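PDB 6GSZ: alpha-L-rhamnosidase from Aspergillus terreus, which probably hydrolyses terminal non-reducing alpha-L-rhamnose residues in alpha-L-rhamnosides, as a calcium-binding glycoside hydrolase. Local coordinates for residues M426-G430 and K804-P808; N445-S449 and G735-W739; N482-A488 and Q537-F542; R492-K496 and V546-Q551; V532-W536 and M612-I616. Where two conformers were deposited one is given. Residue numbers count along the deposited sequence, not the author numbering.

Interaction 1 of 5, residues M426-G430 and K804-P808; sequences MERTG and KFLTP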
# COMPACT_ATOMS: atom_id res chain seq x y z
N MET A 426 6.17 -0.76 4.86
CA MET A 426 6.44 0.65 4.62
C MET A 426 6.78 1.34 5.94
O MET A 426 6.33 0.97 7.00
CB MET A 426 5.20 1.29 4.00
CG MET A 426 4.84 0.73 2.60
SD MET A 426 3.23 1.31 2.05
CE MET A 426 2.16 0.58 3.28
N GLU A 427 7.52 2.46 5.83
CA GLU A 427 7.84 3.26 7.01
C GLU A 427 6.59 4.04 7.44
O GLU A 427 6.00 4.75 6.62
CB GLU A 427 8.98 4.22 6.69
CG GLU A 427 9.43 5.01 7.89
CD GLU A 427 10.64 5.89 7.64
OE1 GLU A 427 10.94 6.24 6.46
OE2 GLU A 427 11.32 6.22 8.65
N ARG A 428 6.19 3.87 8.69
CA ARG A 428 5.10 4.64 9.26
C ARG A 428 5.48 6.12 9.37
O ARG A 428 6.57 6.46 9.87
CB ARG A 428 4.74 4.11 10.65
CG ARG A 428 3.53 4.76 11.29
CD ARG A 428 2.21 4.42 10.63
NE ARG A 428 1.14 5.20 11.24
CZ ARG A 428 0.56 4.95 12.40
NH1 ARG A 428 -0.37 5.78 12.88
NH2 ARG A 428 0.89 3.82 13.04
N THR A 429 4.57 6.98 8.90
CA THR A 429 4.82 8.42 8.88
C THR A 429 3.73 9.24 9.57
O THR A 429 4.05 10.38 10.00
CB THR A 429 5.02 8.94 7.45
OG1 THR A 429 3.93 8.57 6.62
CG2 THR A 429 6.32 8.44 6.84
N GLY A 430 2.48 8.83 9.60
CA GLY A 430 1.39 9.72 10.00
C GLY A 430 0.56 9.19 11.14
O GLY A 430 0.22 7.99 11.15
N LYS A 804 0.75 14.09 13.78
CA LYS A 804 2.15 14.07 13.48
C LYS A 804 2.34 13.52 12.06
O LYS A 804 1.67 12.55 11.69
CB LYS A 804 2.92 13.16 14.46
CG LYS A 804 2.78 13.51 15.93
CD LYS A 804 3.67 12.67 16.83
CE LYS A 804 3.38 12.95 18.29
NZ LYS A 804 4.13 12.03 19.20
N PHE A 805 3.30 14.08 11.33
CA PHE A 805 3.62 13.62 10.00
C PHE A 805 5.12 13.72 9.76
O PHE A 805 5.69 14.83 9.81
CB PHE A 805 2.85 14.38 8.91
CG PHE A 805 3.20 13.93 7.53
CD1 PHE A 805 3.00 12.61 7.17
CD2 PHE A 805 3.77 14.78 6.62
CE1 PHE A 805 3.37 12.16 5.92
CE2 PHE A 805 4.15 14.34 5.37
CZ PHE A 805 3.98 13.00 5.03
N LEU A 806 5.73 12.56 9.46
CA LEU A 806 7.15 12.50 9.14
C LEU A 806 7.35 12.82 7.67
O LEU A 806 7.26 11.99 6.79
CB LEU A 806 7.69 11.13 9.51
CG LEU A 806 9.20 10.96 9.45
CD1 LEU A 806 9.90 11.89 10.44
CD2 LEU A 806 9.54 9.51 9.77
N THR A 807 7.56 14.11 7.41
CA THR A 807 7.83 14.63 6.10
C THR A 807 9.17 14.11 5.60
O THR A 807 9.98 13.63 6.41
CB THR A 807 7.88 16.17 6.07
OG1 THR A 807 9.14 16.62 6.55
CG2 THR A 807 6.75 16.86 6.79
N PRO A 808 9.47 14.27 4.29
CA PRO A 808 10.81 14.01 3.79
C PRO A 808 11.96 14.80 4.45
O PRO A 808 13.13 14.48 4.23
CB PRO A 808 10.66 14.35 2.30
CG PRO A 808 9.20 14.14 1.96
CD PRO A 808 8.53 14.66 3.22
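A single direct backbone hydrogen bond joins these two segments: L806 N donates to T429 O at 2.8 Å, just where the linker 426-430 turns into strand 430-434. Only G430, at the start of that strand, pairs in strand fashion: it and F805 form an antiparallel non-hydrogen-bonded pair with CA atoms 4.5 Å apart. Two CA-H...O contacts support it, F805 CA to T429 O and G430 CA to K804 O, both 3.3 Å. T429 O thus accepts from both L806 N and F805 CA.

Apolar contacts frame this pairing. The CB atoms of T429 and L806 lie 4.0 Å apart, and the F805 ring presents its edge to G430 CA, which stands 4.4 Å from F805 CD1.

The remaining polar groups are held locally or by neighbours. R428 folds back so that NE and NH1 both donate to G430 O at 2.9 Å, T429 OG1 bonds to F483 O, and E427 makes a salt bridge with R28. L806 CD2 lies 3.9 Å from the carboxylate oxygen OE2 of E427. E427 and P808 belong to a pocket holding 2-(2-methoxyethoxy)ethanol, and the E427 side chain is about 5 Å from a bound calcium.

Strand 430-434 is thereby added as an outermost strand of the antiparallel sheet continued by 800-807 and 810-819, while F805 stacks on F483 of helix 471-484, joining the C-terminal beta domain to the six-hairpin glycosidase domain.

Interaction 2 of 5, residues N445-S449 and G735-W739; sequences NILWS and GTTTW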
# COMPACT_ATOMS: atom_id res chain seq x y z
N ASN A 445 -8.91 2.49 12.91
CA ASN A 445 -9.56 1.55 11.99
C ASN A 445 -9.10 1.79 10.54
O ASN A 445 -8.91 0.82 9.79
CB ASN A 445 -11.08 1.63 12.05
CG ASN A 445 -11.65 1.12 13.36
OD1 ASN A 445 -10.90 0.70 14.27
ND2 ASN A 445 -12.97 1.21 13.48
N ILE A 446 -8.90 3.06 10.17
CA ILE A 446 -8.39 3.41 8.85
C ILE A 446 -6.96 2.88 8.68
O ILE A 446 -6.58 2.25 7.66
CB ILE A 446 -8.44 4.93 8.63
CG1 ILE A 446 -9.90 5.39 8.61
CG2 ILE A 446 -7.71 5.32 7.36
CD1 ILE A 446 -10.07 6.91 8.65
N LEU A 447 -6.17 3.08 9.71
CA LEU A 447 -4.79 2.56 9.75
C LEU A 447 -4.79 1.03 9.53
O LEU A 447 -3.98 0.52 8.71
CB LEU A 447 -4.20 2.92 11.12
CG LEU A 447 -2.87 2.29 11.50
CD1 LEU A 447 -1.74 2.72 10.60
CD2 LEU A 447 -2.55 2.55 12.96
N TRP A 448 -5.66 0.33 10.25
CA TRP A 448 -5.72 -1.10 10.08
C TRP A 448 -6.24 -1.52 8.70
O TRP A 448 -5.79 -2.58 8.19
CB TRP A 448 -6.53 -1.75 11.21
CG TRP A 448 -5.73 -1.91 12.46
CD1 TRP A 448 -5.79 -1.14 13.59
CD2 TRP A 448 -4.79 -2.96 12.77
NE1 TRP A 448 -4.92 -1.61 14.53
CE2 TRP A 448 -4.36 -2.77 14.10
CE3 TRP A 448 -4.35 -4.11 12.09
CZ2 TRP A 448 -3.42 -3.60 14.72
CZ3 TRP A 448 -3.46 -4.96 12.72
CH2 TRP A 448 -2.99 -4.70 14.01
N SER A 449 -7.20 -0.79 8.11
CA SER A 449 -7.62 -1.10 6.76
C SER A 449 -6.49 -0.86 5.74
O SER A 449 -6.38 -1.58 4.72
CB SER A 449 -8.91 -0.42 6.37
OG SER A 449 -10.01 -1.05 6.99
N GLY A 735 -16.69 -2.36 14.83
CA GLY A 735 -15.75 -2.37 13.74
C GLY A 735 -14.36 -1.95 14.17
O GLY A 735 -14.22 -1.03 14.99
N THR A 736 -13.34 -2.61 13.61
CA THR A 736 -11.94 -2.31 13.88
C THR A 736 -11.17 -2.01 12.58
O THR A 736 -9.94 -1.86 12.60
CB THR A 736 -11.28 -3.45 14.68
OG1 THR A 736 -11.41 -4.69 13.99
CG2 THR A 736 -11.86 -3.57 16.07
N THR A 737 -11.93 -1.87 11.50
CA THR A 737 -11.48 -1.58 10.15
C THR A 737 -12.63 -0.79 9.52
O THR A 737 -13.73 -0.82 10.04
CB THR A 737 -11.20 -2.86 9.35
OG1 THR A 737 -12.27 -3.79 9.51
CG2 THR A 737 -9.89 -3.49 9.72
N THR A 738 -12.36 -0.13 8.39
CA THR A 738 -13.45 0.47 7.62
C THR A 738 -14.04 -0.61 6.72
O THR A 738 -13.35 -1.50 6.23
CB THR A 738 -12.97 1.72 6.87
OG1 THR A 738 -11.80 1.47 6.06
CG2 THR A 738 -12.67 2.86 7.81
N TRP A 739 -15.35 -0.49 6.46
CA TRP A 739 -16.10 -1.53 5.72
C TRP A 739 -16.35 -1.07 4.29
O TRP A 739 -16.42 0.12 3.99
CB TRP A 739 -17.43 -1.85 6.41
CG TRP A 739 -17.32 -2.19 7.86
CD1 TRP A 739 -16.23 -2.63 8.57
CD2 TRP A 739 -18.42 -2.21 8.78
NE1 TRP A 739 -16.59 -2.90 9.87
CE2 TRP A 739 -17.92 -2.63 10.03
CE3 TRP A 739 -19.76 -1.84 8.66
CZ2 TRP A 739 -18.75 -2.77 11.15
CZ3 TRP A 739 -20.58 -1.96 9.76
CH2 TRP A 739 -20.08 -2.42 10.99
O HOH W 1 -14.53 1.76 11.16
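This is a buried, largely polar helix-to-loop contact inside the six-hairpin glycosidase domain, the (alpha/alpha)6-barrel part of the enzyme: a turn of helix 437-453 lies against the loop segment 735-739 that follows helix 727-732. N445 CA and T737 CA are 4.1 Å apart, with the T737 side chain directed away from the helix.

Two side chains of the helix, one turn apart, hold the loop. N445 ND2 donates to G735 O at 3.0 Å, and S449 OG accepts from T738 N at 2.9 Å while also bonding to N760. Between them the main chains touch through CA-H...O contacts in both directions, N445 CA to T736 O and T737 CA to N445 O, each 3.5 Å. N445 O keeps its helical bond from S449 N.

Apolar atoms fill the margins: I446 CG1 packs on T738 CG2 at 3.8 Å, and W448 CB lies 4.1 Å from T737 CG2. The threonine hydroxyls are satisfied beyond the contact, T736 by N335, T737 by F759 and T738 by H761, so the loop is tied on several sides at once.

A water completes the link, accepting from N445 ND2 at 2.8 Å and donating to T737 O at 2.9 Å.

Interaction 3 of 5, residues N482-A488 and Q537-F542; sequences NFIYDTA and QLYESF. With CA (calcium ion), chain K.
A calcium site borders this buried contact: D486 OD2 binds the ion at 2.3 Å, with three waters at 2.2 to 2.5 Å and three atoms from elsewhere. Y485 is the first residue after helix 471-484 to leave helical phi/psi (-135/157). D486 (chi1 t) carries OD2 to the ion and caps the next helix, OD1 accepting from A488 N (3.2 Å). Segment 537-542 is helical; N482 CA lies 6.5 Å from S541 CA, and A488 CA 6.9 Å from L538 CA.

N482 (chi1 m) is a knob in the hole formed by Q537, L538, S541 and F542. Its ND2 donates to S541 OG (3.1 Å), which also accepts from Q537 NE2 (3.0 Å), while N482 OD1 accepts from T487 OG1 (2.7 Å). A488 CB sits over one face of the F542 ring (chi1 m, chi2 -70°), 3.8 Å from its centroid and 16° off the normal, a CH-pi contact.

L538 reaches helices 488-503 and 545-562, while F483 stacks on F805 of strand 800-807.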
# COMPACT_ATOMS: atom_id res chain seq x y z
N ASN A 482 -0.90 8.18 1.73
CA ASN A 482 0.41 8.72 1.61
C ASN A 482 0.82 9.57 2.83
O ASN A 482 2.01 9.91 2.97
CB ASN A 482 0.52 9.63 0.38
CG ASN A 482 0.29 8.97 -0.95
OD1 ASN A 482 0.17 7.72 -1.03
ND2 ASN A 482 0.35 9.74 -2.04
N PHE A 483 -0.14 9.90 3.68
CA PHE A 483 0.15 10.54 4.94
C PHE A 483 0.48 9.49 6.01
O PHE A 483 1.39 9.67 6.86
CB PHE A 483 -1.07 11.36 5.37
CG PHE A 483 -0.89 12.18 6.62
CD1 PHE A 483 -1.11 11.65 7.88
CD2 PHE A 483 -0.56 13.53 6.54
CE1 PHE A 483 -0.99 12.42 9.03
CE2 PHE A 483 -0.49 14.32 7.69
CZ PHE A 483 -0.69 13.77 8.93
N ILE A 484 -0.26 8.37 6.01
CA ILE A 484 -0.10 7.39 7.11
C ILE A 484 1.23 6.62 6.99
O ILE A 484 1.89 6.39 8.00
CB ILE A 484 -1.31 6.45 7.18
CG1 ILE A 484 -2.61 7.24 7.37
CG2 ILE A 484 -1.12 5.39 8.26
CD1 ILE A 484 -3.83 6.39 7.41
N TYR A 485 1.59 6.24 5.75
CA TYR A 485 2.83 5.52 5.50
C TYR A 485 3.53 6.13 4.29
O TYR A 485 2.89 6.74 3.44
CB TYR A 485 2.56 4.05 5.17
CG TYR A 485 2.25 3.11 6.33
CD1 TYR A 485 3.28 2.51 7.04
CD2 TYR A 485 0.95 2.84 6.73
CE1 TYR A 485 3.02 1.64 8.10
CE2 TYR A 485 0.68 1.99 7.78
CZ TYR A 485 1.72 1.39 8.48
OH TYR A 485 1.47 0.53 9.54
N ASP A 486 4.85 5.92 4.21
CA ASP A 486 5.64 6.28 3.05
C ASP A 486 5.39 5.22 1.95
O ASP A 486 5.97 4.13 1.95
CB ASP A 486 7.11 6.43 3.40
CG ASP A 486 7.96 6.89 2.23
OD1 ASP A 486 7.55 6.72 1.06
OD2 ASP A 486 9.01 7.55 2.53
N THR A 487 4.43 5.56 1.08
CA THR A 487 3.97 4.68 0.01
C THR A 487 4.70 4.88 -1.31
O THR A 487 4.32 4.26 -2.30
CB THR A 487 2.51 5.00 -0.27
OG1 THR A 487 2.48 6.40 -0.54
CG2 THR A 487 1.61 4.71 0.92
N ALA A 488 5.74 5.75 -1.33
CA ALA A 488 6.27 6.19 -2.61
C ALA A 488 6.80 5.01 -3.46
O ALA A 488 6.44 4.92 -4.66
CB ALA A 488 7.32 7.25 -2.39
N GLN A 537 -1.33 12.86 -6.98
CA GLN A 537 -1.24 12.80 -5.53
C GLN A 537 0.17 12.39 -5.06
O GLN A 537 0.64 12.80 -3.97
CB GLN A 537 -2.35 11.97 -4.90
CG GLN A 537 -2.32 11.94 -3.39
CD GLN A 537 -2.52 13.30 -2.76
OE1 GLN A 537 -3.57 13.89 -2.94
NE2 GLN A 537 -1.54 13.74 -1.97
N LEU A 538 0.77 11.44 -5.78
CA LEU A 538 2.08 10.98 -5.40
C LEU A 538 3.06 12.16 -5.41
O LEU A 538 3.95 12.23 -4.56
CB LEU A 538 2.50 9.83 -6.32
CG LEU A 538 3.55 8.90 -5.79
CD1 LEU A 538 3.09 8.17 -4.52
CD2 LEU A 538 3.93 7.92 -6.88
N TYR A 539 2.94 13.01 -6.45
CA TYR A 539 3.80 14.19 -6.55
C TYR A 539 3.50 15.23 -5.44
O TYR A 539 4.43 15.70 -4.79
CB TYR A 539 3.65 14.79 -7.94
CG TYR A 539 4.54 15.99 -8.15
CD1 TYR A 539 5.91 15.82 -8.14
CD2 TYR A 539 4.06 17.26 -8.34
CE1 TYR A 539 6.80 16.88 -8.31
CE2 TYR A 539 4.92 18.32 -8.58
CZ TYR A 539 6.30 18.14 -8.56
OH TYR A 539 7.17 19.18 -8.73
N GLU A 540 2.21 15.43 -5.15
CA GLU A 540 1.84 16.32 -4.05
C GLU A 540 2.50 15.84 -2.75
O GLU A 540 3.03 16.63 -1.95
CB GLU A 540 0.33 16.36 -3.86
CG GLU A 540 -0.38 17.10 -4.98
CD GLU A 540 -0.05 18.57 -5.13
OE1 GLU A 540 -0.33 19.32 -4.16
OE2 GLU A 540 0.52 18.92 -6.20
N SER A 541 2.51 14.51 -2.55
CA SER A 541 2.99 13.96 -1.27
C SER A 541 4.53 13.92 -1.18
O SER A 541 5.10 14.20 -0.10
CB SER A 541 2.46 12.54 -1.12
OG SER A 541 1.06 12.55 -0.95
N PHE A 542 5.20 13.54 -2.29
CA PHE A 542 6.65 13.22 -2.19
C PHE A 542 7.56 14.11 -3.07
O PHE A 542 8.77 14.11 -2.91
CB PHE A 542 6.90 11.73 -2.44
CG PHE A 542 6.14 10.83 -1.50
CD1 PHE A 542 6.46 10.74 -0.16
CD2 PHE A 542 5.06 10.12 -1.97
CE1 PHE A 542 5.72 9.94 0.69
CE2 PHE A 542 4.31 9.32 -1.11
CZ PHE A 542 4.63 9.23 0.21
CA CA K . 10.76 8.85 1.92
O HOH W 2 1.48 13.08 1.99
O HOH W 3 9.90 8.13 -0.02
O HOH W 4 9.27 10.48 3.03
O HOH W 5 12.15 9.91 3.60

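Interaction 4 of 5, residues R492-K496 and V546-Q551; sequences RAWLK and VMLEEQ
Segments 492-496 and 546-551, of helices 488-503 and 545-562, are helical and run nearly parallel, their segment axes 11.0 Å apart at closest approach and inclined by 17°. CA atoms are nearest at R492 with M547 (7.3 Å) and L495 with Q551 (7.2 Å). R492 extends (chi1, chi2 and chi3 all t) across to E550 (chi1 p, chi2 t) in a bidentate salt bridge: R492 NE to E550 OE2 and R492 NH2 to E550 OE1, both 2.9 Å. R492 NH1 forms a second salt bridge, with E10. Such side-by-side packing joins two helices of the (alpha/alpha)6-barrel domain. One water donates to R492 O at 2.9 Å and to E550 OE2 at 2.7 Å, and accepts from Q551 NE2 at 3.0 Å. K496 NZ makes its salt bridge with D305. Beside the salt bridge to E550, R492 CG meets M547 SD (chi1 t, chi2 t, chi3 p) at 3.5 Å, and L495 CD1 (chi1 m, chi2 t) approaches Q551 NE2 (chi1 m, chi2 t) at 3.5 Å.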
# COMPACT_ATOMS: atom_id res chain seq x y z
N ARG A 492 5.25 3.51 -6.79
CA ARG A 492 6.05 3.62 -7.98
C ARG A 492 5.96 2.32 -8.82
O ARG A 492 5.81 2.35 -10.06
CB ARG A 492 7.50 3.93 -7.65
CG ARG A 492 8.36 4.28 -8.86
CD ARG A 492 9.82 4.53 -8.53
NE ARG A 492 10.45 5.18 -9.68
CZ ARG A 492 11.64 5.79 -9.60
NH1 ARG A 492 12.41 5.60 -8.52
NH2 ARG A 492 12.04 6.62 -10.58
N ALA A 493 6.15 1.19 -8.12
CA ALA A 493 6.12 -0.13 -8.75
C ALA A 493 4.74 -0.41 -9.36
O ALA A 493 4.62 -0.85 -10.54
CB ALA A 493 6.55 -1.17 -7.74
N TRP A 494 3.70 -0.15 -8.58
CA TRP A 494 2.34 -0.41 -9.04
C TRP A 494 2.04 0.37 -10.32
O TRP A 494 1.41 -0.12 -11.28
CB TRP A 494 1.33 -0.16 -7.93
CG TRP A 494 -0.06 -0.52 -8.28
CD1 TRP A 494 -0.58 -1.78 -8.39
CD2 TRP A 494 -1.14 0.36 -8.60
NE1 TRP A 494 -1.91 -1.72 -8.74
CE2 TRP A 494 -2.28 -0.42 -8.91
CE3 TRP A 494 -1.25 1.76 -8.70
CZ2 TRP A 494 -3.51 0.13 -9.28
CZ3 TRP A 494 -2.46 2.30 -9.08
CH2 TRP A 494 -3.57 1.50 -9.38
N LEU A 495 2.44 1.66 -10.33
CA LEU A 495 2.16 2.51 -11.46
C LEU A 495 2.96 2.14 -12.72
O LEU A 495 2.46 2.39 -13.83
CB LEU A 495 2.34 3.98 -11.08
CG LEU A 495 1.22 4.54 -10.18
CD1 LEU A 495 1.67 5.83 -9.53
CD2 LEU A 495 -0.05 4.75 -10.99
N LYS A 496 4.14 1.52 -12.55
CA LYS A 496 4.83 0.95 -13.71
C LYS A 496 3.97 -0.13 -14.39
O LYS A 496 3.84 -0.18 -15.61
CB LYS A 496 6.18 0.35 -13.29
CG LYS A 496 7.21 1.41 -12.93
CD LYS A 496 8.51 0.79 -12.45
CE LYS A 496 9.55 1.84 -12.20
NZ LYS A 496 10.78 1.25 -11.62
N VAL A 546 11.15 13.14 -11.16
CA VAL A 546 11.53 12.01 -12.02
C VAL A 546 10.37 11.02 -12.13
O VAL A 546 10.03 10.57 -13.24
CB VAL A 546 12.84 11.35 -11.57
CG1 VAL A 546 13.12 10.07 -12.36
CG2 VAL A 546 13.98 12.33 -11.68
N MET A 547 9.78 10.69 -10.98
CA MET A 547 8.67 9.79 -10.98
C MET A 547 7.44 10.41 -11.69
O MET A 547 6.70 9.73 -12.40
CB MET A 547 8.39 9.35 -9.55
CG MET A 547 7.32 8.36 -9.44
SD MET A 547 7.35 7.46 -7.86
CE MET A 547 7.17 8.79 -6.67
N LEU A 548 7.25 11.73 -11.51
CA LEU A 548 6.13 12.38 -12.22
C LEU A 548 6.33 12.28 -13.74
O LEU A 548 5.40 11.95 -14.49
CB LEU A 548 6.01 13.84 -11.78
CG LEU A 548 4.81 14.59 -12.34
CD1 LEU A 548 3.51 13.98 -11.89
CD2 LEU A 548 4.86 16.06 -11.94
N GLU A 549 7.57 12.50 -14.20
CA GLU A 549 7.86 12.36 -15.63
C GLU A 549 7.63 10.91 -16.10
O GLU A 549 7.05 10.74 -17.18
CB GLU A 549 9.30 12.77 -15.94
CG GLU A 549 9.65 12.74 -17.40
CD GLU A 549 9.01 13.83 -18.23
OE1 GLU A 549 9.02 14.99 -17.78
OE2 GLU A 549 8.52 13.50 -19.35
N GLU A 550 8.04 9.89 -15.32
CA GLU A 550 7.82 8.50 -15.81
C GLU A 550 6.33 8.17 -15.87
O GLU A 550 5.92 7.32 -16.69
CB GLU A 550 8.67 7.53 -15.00
CG GLU A 550 8.10 7.03 -13.72
CD GLU A 550 9.12 6.38 -12.79
OE1 GLU A 550 10.33 6.74 -12.89
OE2 GLU A 550 8.68 5.56 -11.93
N GLN A 551 5.53 8.81 -15.02
CA GLN A 551 4.08 8.57 -14.93
C GLN A 551 3.28 9.44 -15.92
O GLN A 551 2.06 9.27 -16.06
CB GLN A 551 3.62 8.71 -13.49
CG GLN A 551 4.19 7.60 -12.62
CD GLN A 551 4.18 7.86 -11.13
OE1 GLN A 551 3.54 8.80 -10.65
NE2 GLN A 551 4.86 7.00 -10.38
O HOH W 6 6.12 4.68 -11.71

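Interaction 5 of 5, residues V532-W536 and M612-I616; sequences VGVPW and MLANI. With NAG (2-acetamido-2-deoxy-beta-D-glucopyranose), chain C.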
# COMPACT_ATOMS: atom_id res chain seq x y z
N VAL A 532 -4.08 9.12 -13.81
CA VAL A 532 -3.78 10.56 -13.65
C VAL A 532 -3.69 10.89 -12.16
O VAL A 532 -2.77 11.56 -11.71
CB VAL A 532 -4.84 11.45 -14.34
CG1 VAL A 532 -4.46 12.93 -14.23
CG2 VAL A 532 -5.03 11.09 -15.80
N GLY A 533 -4.74 10.52 -11.44
CA GLY A 533 -4.93 10.96 -10.05
C GLY A 533 -3.89 10.43 -9.08
O GLY A 533 -3.47 11.09 -8.12
N VAL A 534 -3.53 9.14 -9.22
CA VAL A 534 -2.57 8.56 -8.28
C VAL A 534 -1.20 9.23 -8.50
O VAL A 534 -0.59 9.67 -7.53
CB VAL A 534 -2.55 7.02 -8.27
CG1 VAL A 534 -1.53 6.49 -7.29
CG2 VAL A 534 -3.93 6.52 -7.88
N PRO A 535 -0.68 9.36 -9.74
CA PRO A 535 0.52 10.18 -9.99
C PRO A 535 0.43 11.62 -9.46
O PRO A 535 1.41 12.10 -8.84
CB PRO A 535 0.69 10.13 -11.51
CG PRO A 535 0.13 8.76 -11.85
CD PRO A 535 -1.10 8.66 -10.97
N TRP A 536 -0.71 12.28 -9.68
CA TRP A 536 -0.81 13.67 -9.23
C TRP A 536 -0.62 13.73 -7.70
O TRP A 536 0.13 14.56 -7.17
CB TRP A 536 -2.17 14.25 -9.63
CG TRP A 536 -2.43 15.66 -9.16
CD1 TRP A 536 -2.09 16.81 -9.79
CD2 TRP A 536 -3.11 16.03 -7.96
NE1 TRP A 536 -2.53 17.88 -9.06
CE2 TRP A 536 -3.11 17.44 -7.91
CE3 TRP A 536 -3.61 15.30 -6.89
CZ2 TRP A 536 -3.66 18.12 -6.82
CZ3 TRP A 536 -4.15 15.96 -5.82
CH2 TRP A 536 -4.18 17.36 -5.79
N MET A 612 -5.88 18.18 -13.71
CA MET A 612 -4.67 17.59 -13.14
C MET A 612 -3.60 17.46 -14.21
O MET A 612 -2.39 17.73 -13.94
CB MET A 612 -4.93 16.22 -12.51
CG MET A 612 -5.65 16.27 -11.17
SD MET A 612 -5.78 14.65 -10.38
CE MET A 612 -6.92 13.76 -11.43
N LEU A 613 -3.99 17.06 -15.42
CA LEU A 613 -3.00 16.87 -16.50
C LEU A 613 -2.39 18.23 -16.93
O LEU A 613 -1.20 18.30 -17.20
CB LEU A 613 -3.63 16.09 -17.66
CG LEU A 613 -2.67 15.76 -18.81
CD1 LEU A 613 -1.48 14.91 -18.34
CD2 LEU A 613 -3.45 15.06 -19.91
N ALA A 614 -3.20 19.29 -16.99
CA ALA A 614 -2.69 20.65 -17.24
C ALA A 614 -1.63 20.98 -16.19
O ALA A 614 -0.56 21.47 -16.53
CB ALA A 614 -3.80 21.67 -17.23
N ASN A 615 -1.95 20.73 -14.91
CA ASN A 615 -1.10 21.11 -13.80
C ASN A 615 0.19 20.29 -13.80
O ASN A 615 1.28 20.84 -13.59
CB ASN A 615 -1.86 21.07 -12.48
CG ASN A 615 -2.87 22.19 -12.39
OD1 ASN A 615 -3.15 22.91 -13.38
ND2 ASN A 615 -3.45 22.34 -11.22
N ILE A 616 0.06 18.98 -14.08
CA ILE A 616 1.26 18.14 -14.17
C ILE A 616 2.15 18.61 -15.32
O ILE A 616 3.38 18.67 -15.20
CB ILE A 616 0.85 16.65 -14.35
CG1 ILE A 616 0.19 16.10 -13.09
CG2 ILE A 616 2.03 15.85 -14.81
CD1 ILE A 616 -0.55 14.80 -13.41
C1 NAG C . -4.46 23.35 -11.04
C2 NAG C . -5.27 23.07 -9.79
C3 NAG C . -6.32 24.17 -9.59
C4 NAG C . -5.65 25.53 -9.64
C5 NAG C . -4.81 25.67 -10.90
C6 NAG C . -4.04 26.98 -10.97
C7 NAG C . -5.74 20.81 -8.99
C8 NAG C . -6.49 19.54 -9.28
N2 NAG C . -5.89 21.78 -9.89
O3 NAG C . -6.96 23.97 -8.32
O4 NAG C . -6.72 26.50 -9.70
O5 NAG C . -3.85 24.60 -10.92
O6 NAG C . -3.14 27.13 -9.84
O7 NAG C . -5.03 20.93 -8.02
O HOH W 7 -2.20 20.78 -9.16
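The side chain of M612 is the main bump here, filling a hollow on helix 530-542 walled by V532, G533 and W536. Its CB packs on V532 CG1 at 3.7 Å, and its CE reaches G533 CA, also at 3.7 Å. The flank of the same side chain lies across W536: CG sits over the face of the five-membered ring, 3.9 Å from the centroid, and SD is 4.1 Å from it in an oblique Met-aromatic contact.

I616, one turn further on, meets the edge of the indole, its CG1 4.1 Å from W536 CD1, and its CD1 lies 4.4 Å from V532 CG1. W536 thus fits between M612 over its face and I616 at its edge. The segment axes are 10.3 Å apart and cross at 41°, and no direct hydrogen bond links them.

At the outer end the protein surface becomes a glycan site. N615 ND2 carries NAG through a 1.4 Å bond to C1, and a water accepts from W536 NE1 and N615 ND2, both at 2.9 Å, while donating to NAG O7 at 3.1 Å. The arrangement is an apolar helix-helix interface of the (alpha/alpha)6 barrel, bordered by an N-glycosylation site.

Interactions 3, 4 and 5 form a continuous helical cluster: L538 CD2 touches M547 CE at 3.4 Å between interactions 3 and 4, and L548 CD1 meets I616 CG2 at 3.8 Å between 4 and 5. Helix 530-542 serves both interactions 3 and 5, whose centres are 14 Å apart. Interaction 1, centred 9 Å from interaction 3, joins this cluster to the C-terminal sheet, with T429 N 2.9 Å from I484 O. Interaction 2 reaches interaction 3 through L447 CD1 and I484 CG2, 3.6 Å apart. The calcium bound by D486 lies about 5 Å from the side chain of E427; H761, a residue of the glucose pocket, is hydrogen-bonded through its backbone O to T738 OG1 of interaction 2.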